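PDB 2R5F: transcriptional regulator, putative from Pseudomonas syringae pv. tomato, which probably acts as a DNA-binding transcription factor of the SorC family, this construct being its putative sugar-binding domain. Local coordinates for residues A[188-193]-A[198-203]. Numbering follows the deposited sequence.
Sequences GAVGDI and FDAQGK
The Phe198 ring lies under the backbone of Gly191, whose carbonyl O sits over the ring centre, 3.9 Å above its plane. Val190 CG2 and the Asp192-Ile193 peptide meet the ring obliquely, Asp192 C at 3.7 Å from Phe198 CE2, and Ile193 CG1 also touches CE2. The motif is a classic beta bulge in an antiparallel hairpin: Val190 and Gly191 both face Phe198. Two backbone bonds close it, Val190 N to Phe198 O (3.0 Å, nearly straight at 171°) and Phe198 N to Gly191 O. Phe198 carries its CG between its own N and carbonyl carbon (chi1 51°), which brings the ring beneath the opposite strand. Ala243 of helix 237-245 also packs on Phe198 and Ile193, while Val190 bonds through its backbone to Leu163 and Asp192 to Gly161 of strand 155-162, so the hairpin joins the domain's mixed sheet antiparallel to that strand. Beyond Phe198 the chain folds into a type I turn, Asp199 to Gly202, against which Val190 CG1 lies, 4.1 Å from Ala200 CB. Gly188 O approaches Asp199 CB to 3.3 Å. Gly202 N closes the turn on Asp199 O and gives Asp199 OD1 only a weak additional bond. Asp199 holds the turn together from within: its OD1 forms an Asx turn with Gln201 N (2.8 Å) and is met by Lys203 N (3.2 Å) from the carboxylate face opposite to that used by Gln201 N.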
# COMPACT_ATOMS: atom_id res chain seq x y z
N GLY A 188 21.31 -0.84 -7.89
CA GLY A 188 20.29 -0.99 -8.94
C GLY A 188 18.85 -0.56 -8.60
O GLY A 188 17.98 -0.57 -9.47
N ALA A 189 18.60 -0.17 -7.34
CA ALA A 189 17.23 0.11 -6.88
C ALA A 189 16.65 1.42 -7.39
O ALA A 189 17.35 2.43 -7.47
CB ALA A 189 17.16 0.06 -5.36
N VAL A 190 15.35 1.37 -7.72
CA VAL A 190 14.58 2.53 -8.17
C VAL A 190 13.46 2.88 -7.18
O VAL A 190 12.96 4.00 -7.18
CB VAL A 190 13.92 2.35 -9.61
CG1 VAL A 190 14.94 1.97 -10.67
CG2 VAL A 190 12.73 1.35 -9.58
N GLY A 191 13.07 1.92 -6.35
CA GLY A 191 11.92 2.11 -5.45
C GLY A 191 11.82 1.04 -4.38
O GLY A 191 12.66 0.14 -4.31
N ASP A 192 10.78 1.12 -3.56
CA ASP A 192 10.57 0.16 -2.48
C ASP A 192 9.10 0.01 -2.18
O ASP A 192 8.30 0.94 -2.35
CB ASP A 192 11.31 0.60 -1.20
CG ASP A 192 10.54 1.66 -0.40
OD1 ASP A 192 10.66 2.86 -0.70
OD2 ASP A 192 9.83 1.31 0.56
N ILE A 193 8.76 -1.20 -1.74
CA ILE A 193 7.51 -1.48 -1.06
C ILE A 193 7.93 -2.03 0.31
O ILE A 193 8.76 -2.93 0.39
CB ILE A 193 6.63 -2.51 -1.80
CG1 ILE A 193 6.09 -1.91 -3.11
CG2 ILE A 193 5.50 -2.95 -0.88
CD1 ILE A 193 5.43 -2.88 -4.06
N PHE A 198 13.54 -2.74 -5.02
CA PHE A 198 13.51 -3.47 -6.29
C PHE A 198 14.06 -2.61 -7.42
O PHE A 198 14.14 -1.38 -7.30
CB PHE A 198 12.09 -3.94 -6.65
CG PHE A 198 11.05 -2.85 -6.58
CD1 PHE A 198 10.92 -1.92 -7.60
CD2 PHE A 198 10.21 -2.75 -5.49
CE1 PHE A 198 9.99 -0.91 -7.54
CE2 PHE A 198 9.24 -1.74 -5.42
CZ PHE A 198 9.13 -0.81 -6.44
N ASP A 199 14.44 -3.26 -8.51
CA ASP A 199 15.03 -2.56 -9.63
C ASP A 199 13.96 -2.17 -10.67
O ASP A 199 12.75 -2.35 -10.41
CB ASP A 199 16.26 -3.33 -10.20
CG ASP A 199 15.89 -4.51 -11.11
OD1 ASP A 199 14.71 -4.67 -11.50
OD2 ASP A 199 16.82 -5.26 -11.46
N ALA A 200 14.42 -1.63 -11.80
CA ALA A 200 13.52 -1.10 -12.84
C ALA A 200 12.57 -2.15 -13.41
O ALA A 200 11.50 -1.81 -13.92
CB ALA A 200 14.32 -0.42 -13.95
N GLN A 201 12.94 -3.43 -13.29
CA GLN A 201 12.06 -4.52 -13.73
C GLN A 201 11.38 -5.25 -12.60
O GLN A 201 10.67 -6.21 -12.82
CB GLN A 201 12.82 -5.51 -14.61
CG GLN A 201 12.87 -5.10 -16.08
CD GLN A 201 14.01 -5.75 -16.80
OE1 GLN A 201 14.89 -6.32 -16.16
NE2 GLN A 201 14.01 -5.67 -18.14
N GLY A 202 11.62 -4.80 -11.38
CA GLY A 202 10.86 -5.29 -10.24
C GLY A 202 11.56 -6.41 -9.51
O GLY A 202 10.95 -7.07 -8.65
N LYS A 203 12.82 -6.63 -9.85
CA LYS A 203 13.66 -7.64 -9.20
C LYS A 203 14.19 -7.06 -7.89
O LYS A 203 14.71 -5.96 -7.88
CB LYS A 203 14.83 -8.02 -10.13
CG LYS A 203 15.85 -9.00 -9.50
CD LYS A 203 17.21 -9.00 -10.22
CE LYS A 203 18.11 -7.85 -9.74
NZ LYS A 203 19.46 -7.86 -10.39